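Local coordinates for amorpha-4,11-diene synthase (PDB 4GAX), which probably cyclises farnesyl diphosphate to a sesquiterpene in a metal-dependent reaction, here in the form of a mutant alpha-bisabolol synthase, at residues F304-I315 / I353-M364. Sequence-based numbering, arbitrary orientation.
Sequences FLAKVIALVTLI and IYKLFMDTYTEM
F304, L311 and I315 meet T360, F357, Y361 and M364 in a buried, almost wholly apolar packing of two antiparallel helices of the all-helical terpene synthase metal-binding domain. The segment axes come within 10.7 Å, and their N-to-C directions lie 156° apart. L311 is a knob into a hole formed by L356, F357, T360 and Y361: its CD2 lies 3.7 Å from L356 CD2, while CD1 meets T360 CB tip to tip at 4.0 Å. T360 shows the pocket its carbon side because OG1 hydrogen-bonds back to L356 O at 2.6 Å. At F304, chi1 of -177° puts CG anti to the backbone N and brings the ring up against M364 and Y361. M364, its chain bent, lays CE over one face, 3.4 Å from F304 CG, a CH-pi and Met-aromatic contact; V308 CG2 covers the opposite face. The ring's edge points at the face of Y361 in an offset edge-to-face pair, planes at 86°. With an alanine at F304, the M364 methyl and the Y361 face are likely to lose their partner, leaving a gap between the helices. One water joins K307 NZ to E363 OE2, weakly at the latter. Just past I315 the first helix carries the DDxxD motif, typically the metal-binding site of this family. Helix 374-399 packs against I315, F357 and Y361, and helix 238-269 covers K307, L356 and T360.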
loop_
_atom_site.group_PDB
_atom_site.type_symbol
_atom_site.label_atom_id
_atom_site.label_comp_id
_atom_site.label_asym_id
_atom_site.label_seq_id
_atom_site.Cartn_x
_atom_site.Cartn_y
_atom_site.Cartn_z
ATOM N N PHE A 304 0.161 9.713 -12.752
ATOM C CA PHE A 304 0.650 10.976 -12.191
ATOM C C PHE A 304 1.512 10.713 -10.948
ATOM O O PHE A 304 2.557 11.333 -10.763
ATOM C CB PHE A 304 -0.518 11.900 -11.820
ATOM C CG PHE A 304 -0.071 13.230 -11.310
ATOM C CD1 PHE A 304 0.681 14.069 -12.121
ATOM C CD2 PHE A 304 -0.339 13.622 -10.004
ATOM C CE1 PHE A 304 1.141 15.310 -11.653
ATOM C CE2 PHE A 304 0.114 14.858 -9.521
ATOM C CZ PHE A 304 0.851 15.709 -10.356
ATOM N N LEU A 305 1.057 9.801 -10.096
ATOM C CA LEU A 305 1.764 9.492 -8.865
ATOM C C LEU A 305 3.132 8.916 -9.186
ATOM O O LEU A 305 4.131 9.267 -8.552
ATOM C CB LEU A 305 0.944 8.526 -8.006
ATOM C CG LEU A 305 1.575 7.979 -6.711
ATOM C CD1 LEU A 305 1.929 9.093 -5.735
ATOM C CD2 LEU A 305 0.577 6.987 -6.035
ATOM N N ALA A 306 3.190 8.060 -10.197
ATOM C CA ALA A 306 4.465 7.490 -10.606
ATOM C C ALA A 306 5.430 8.594 -11.042
ATOM O O ALA A 306 6.610 8.566 -10.684
ATOM C CB ALA A 306 4.256 6.480 -11.741
ATOM N N LYS A 307 4.936 9.561 -11.817
ATOM C CA LYS A 307 5.773 10.694 -12.228
ATOM C C LYS A 307 6.278 11.486 -11.032
ATOM O O LYS A 307 7.451 11.856 -10.976
ATOM C CB LYS A 307 5.004 11.612 -13.175
ATOM C CG LYS A 307 4.646 10.921 -14.499
ATOM C CD LYS A 307 3.771 11.828 -15.378
ATOM C CE LYS A 307 3.501 11.183 -16.750
ATOM N NZ LYS A 307 2.662 12.086 -17.616
ATOM N N VAL A 308 5.397 11.753 -10.073
ATOM C CA VAL A 308 5.793 12.506 -8.892
ATOM C C VAL A 308 6.835 11.732 -8.088
ATOM O O VAL A 308 7.810 12.312 -7.604
ATOM C CB VAL A 308 4.571 12.873 -8.011
ATOM C CG1 VAL A 308 5.010 13.483 -6.704
ATOM C CG2 VAL A 308 3.662 13.852 -8.761
ATOM N N ILE A 309 6.654 10.419 -7.968
ATOM C CA ILE A 309 7.665 9.597 -7.288
ATOM C C ILE A 309 9.017 9.631 -8.022
ATOM O O ILE A 309 10.090 9.690 -7.389
ATOM C CB ILE A 309 7.157 8.149 -7.057
ATOM C CG1 ILE A 309 5.969 8.182 -6.098
ATOM C CG2 ILE A 309 8.270 7.254 -6.505
ATOM C CD1 ILE A 309 5.183 6.862 -6.000
ATOM N N ALA A 310 8.982 9.629 -9.356
ATOM C CA ALA A 310 10.219 9.769 -10.122
ATOM C C ALA A 310 10.859 11.126 -9.849
ATOM O O ALA A 310 12.081 11.235 -9.764
ATOM C CB ALA A 310 9.957 9.590 -11.611
ATOM N N LEU A 311 10.034 12.162 -9.687
ATOM C CA LEU A 311 10.561 13.517 -9.426
ATOM C C LEU A 311 11.161 13.647 -8.026
ATOM O O LEU A 311 12.181 14.321 -7.831
ATOM C CB LEU A 311 9.464 14.558 -9.608
ATOM C CG LEU A 311 9.066 14.902 -11.042
ATOM C CD1 LEU A 311 7.832 15.809 -10.972
ATOM C CD2 LEU A 311 10.233 15.617 -11.738
ATOM N N VAL A 312 10.512 12.997 -7.063
ATOM C CA VAL A 312 10.979 12.939 -5.684
ATOM C C VAL A 312 12.327 12.234 -5.610
ATOM O O VAL A 312 13.247 12.676 -4.923
ATOM C CB VAL A 312 9.962 12.163 -4.808
ATOM C CG1 VAL A 312 10.583 11.775 -3.477
ATOM C CG2 VAL A 312 8.714 12.988 -4.612
ATOM N N THR A 313 12.426 11.121 -6.322
ATOM C CA THR A 313 13.659 10.358 -6.388
ATOM C C THR A 313 14.800 11.231 -6.912
ATOM O O THR A 313 15.893 11.239 -6.337
ATOM C CB THR A 313 13.471 9.108 -7.276
ATOM O OG1 THR A 313 12.408 8.300 -6.744
ATOM C CG2 THR A 313 14.743 8.291 -7.333
ATOM N N LEU A 314 14.542 11.982 -7.984
ATOM C CA LEU A 314 15.553 12.880 -8.544
ATOM C C LEU A 314 15.946 13.930 -7.535
ATOM O O LEU A 314 17.140 14.123 -7.262
ATOM C CB LEU A 314 15.027 13.587 -9.796
ATOM C CG LEU A 314 14.963 12.742 -11.064
ATOM C CD1 LEU A 314 13.927 13.297 -12.034
ATOM C CD2 LEU A 314 16.319 12.729 -11.708
ATOM N N ILE A 315 14.938 14.612 -6.985
ATOM C CA ILE A 315 15.177 15.732 -6.073
ATOM C C ILE A 315 15.916 15.272 -4.810
ATOM O O ILE A 315 16.838 15.952 -4.349
ATOM C CB ILE A 315 13.870 16.476 -5.712
ATOM C CG1 ILE A 315 13.302 17.176 -6.948
ATOM C CG2 ILE A 315 14.123 17.527 -4.654
ATOM C CD1 ILE A 315 11.933 17.792 -6.711
ATOM N N ILE A 353 15.951 19.155 -14.485
ATOM C CA ILE A 353 15.050 18.589 -13.491
ATOM C C ILE A 353 13.976 19.620 -13.153
ATOM O O ILE A 353 12.824 19.276 -12.919
ATOM C CB ILE A 353 15.813 18.152 -12.212
ATOM C CG1 ILE A 353 16.911 17.132 -12.561
ATOM C CG2 ILE A 353 14.844 17.558 -11.182
ATOM C CD1 ILE A 353 18.200 17.711 -13.206
ATOM N N TYR A 354 14.360 20.894 -13.137
ATOM C CA TYR A 354 13.388 21.941 -12.872
ATOM C C TYR A 354 12.369 21.964 -13.998
ATOM O O TYR A 354 11.172 22.104 -13.754
ATOM C CB TYR A 354 14.052 23.314 -12.720
ATOM C CG TYR A 354 13.127 24.353 -12.114
ATOM C CD1 TYR A 354 12.854 24.357 -10.747
ATOM C CD2 TYR A 354 12.515 25.322 -12.906
ATOM C CE1 TYR A 354 12.008 25.300 -10.185
ATOM C CE2 TYR A 354 11.668 26.274 -12.352
ATOM C CZ TYR A 354 11.417 26.259 -10.995
ATOM O OH TYR A 354 10.569 27.194 -10.447
ATOM N N LYS A 355 12.857 21.815 -15.224
ATOM C CA LYS A 355 11.998 21.755 -16.413
ATOM C C LYS A 355 11.039 20.567 -16.401
ATOM O O LYS A 355 9.839 20.722 -16.671
ATOM C CB LYS A 355 12.871 21.692 -17.670
ATOM C CG LYS A 355 12.094 21.555 -18.979
ATOM C CD LYS A 355 11.219 22.776 -19.261
ATOM C CE LYS A 355 10.564 22.673 -20.651
ATOM N NZ LYS A 355 9.250 23.376 -20.701
ATOM N N LEU A 356 11.558 19.376 -16.108
ATOM C CA LEU A 356 10.699 18.188 -16.023
ATOM C C LEU A 356 9.647 18.374 -14.947
ATOM O O LEU A 356 8.470 18.045 -15.145
ATOM C CB LEU A 356 11.525 16.933 -15.711
ATOM C CG LEU A 356 10.750 15.608 -15.768
ATOM C CD1 LEU A 356 10.464 15.224 -17.218
ATOM C CD2 LEU A 356 11.527 14.496 -15.060
ATOM N N PHE A 357 10.081 18.889 -13.800
ATOM C CA PHE A 357 9.190 19.150 -12.668
ATOM C C PHE A 357 8.093 20.155 -13.050
ATOM O O PHE A 357 6.912 19.906 -12.831
ATOM C CB PHE A 357 10.033 19.686 -11.508
ATOM C CG PHE A 357 9.247 20.076 -10.286
ATOM C CD1 PHE A 357 9.108 19.199 -9.225
ATOM C CD2 PHE A 357 8.701 21.346 -10.169
ATOM C CE1 PHE A 357 8.414 19.574 -8.084
ATOM C CE2 PHE A 357 7.998 21.711 -9.029
ATOM C CZ PHE A 357 7.852 20.827 -7.994
ATOM N N MET A 358 8.485 21.294 -13.618
ATOM C CA MET A 358 7.524 22.337 -13.940
ATOM C C MET A 358 6.536 21.875 -15.012
ATOM O O MET A 358 5.344 22.147 -14.898
ATOM C CB MET A 358 8.232 23.634 -14.367
ATOM C CG MET A 358 8.766 24.448 -13.193
ATOM S SD MET A 358 7.442 25.084 -12.141
ATOM C CE MET A 358 8.003 24.603 -10.537
ATOM N N ASP A 359 7.035 21.173 -16.032
ATOM C CA ASP A 359 6.188 20.628 -17.102
ATOM C C ASP A 359 5.198 19.622 -16.546
ATOM O O ASP A 359 4.053 19.534 -16.997
ATOM C CB ASP A 359 7.029 19.909 -18.165
ATOM C CG ASP A 359 7.721 20.869 -19.132
ATOM O OD1 ASP A 359 7.504 22.099 -19.047
ATOM O OD2 ASP A 359 8.481 20.379 -19.996
ATOM N N THR A 360 5.651 18.819 -15.591
ATOM C CA THR A 360 4.800 17.774 -15.043
ATOM C C THR A 360 3.672 18.378 -14.206
ATOM O O THR A 360 2.487 18.029 -14.365
ATOM C CB THR A 360 5.633 16.783 -14.192
ATOM O OG1 THR A 360 6.640 16.163 -15.014
ATOM C CG2 THR A 360 4.749 15.720 -13.597
ATOM N N TYR A 361 4.019 19.301 -13.313
ATOM C CA TYR A 361 2.986 19.937 -12.499
ATOM C C TYR A 361 2.098 20.886 -13.291
ATOM O O TYR A 361 0.905 20.988 -13.011
ATOM C CB TYR A 361 3.594 20.638 -11.274
ATOM C CG TYR A 361 3.794 19.672 -10.153
ATOM C CD1 TYR A 361 2.724 19.304 -9.339
ATOM C CD2 TYR A 361 5.028 19.077 -9.934
ATOM C CE1 TYR A 361 2.887 18.392 -8.321
ATOM C CE2 TYR A 361 5.200 18.155 -8.902
ATOM C CZ TYR A 361 4.135 17.820 -8.106
ATOM O OH TYR A 361 4.296 16.907 -7.079
ATOM N N THR A 362 2.668 21.570 -14.277
ATOM C CA THR A 362 1.873 22.488 -15.085
ATOM C C THR A 362 0.809 21.740 -15.897
ATOM O O THR A 362 -0.311 22.220 -16.052
ATOM C CB THR A 362 2.750 23.329 -16.006
ATOM O OG1 THR A 362 3.575 24.179 -15.197
ATOM C CG2 THR A 362 1.897 24.189 -16.936
ATOM N N GLU A 363 1.152 20.561 -16.402
ATOM C CA GLU A 363 0.165 19.758 -17.106
ATOM C C GLU A 363 -1.003 19.394 -16.175
ATOM O O GLU A 363 -2.175 19.427 -16.583
ATOM C CB GLU A 363 0.803 18.508 -17.709
ATOM C CG GLU A 363 -0.197 17.391 -17.929
ATOM C CD GLU A 363 0.276 16.347 -18.915
ATOM O OE1 GLU A 363 -0.484 15.380 -19.146
ATOM O OE2 GLU A 363 1.395 16.487 -19.460
ATOM N N MET A 364 -0.698 19.072 -14.920
ATOM C CA MET A 364 -1.747 18.701 -13.965
ATOM C C MET A 364 -2.558 19.927 -13.523
ATOM O O MET A 364 -3.779 19.851 -13.331
ATOM C CB MET A 364 -1.138 17.981 -12.756
ATOM C CG MET A 364 -2.147 17.639 -11.658
ATOM S SD MET A 364 -3.527 16.583 -12.190
ATOM C CE MET A 364 -2.686 15.052 -12.537
HETATM O O HOH W 1 3.242 14.649 -17.586
#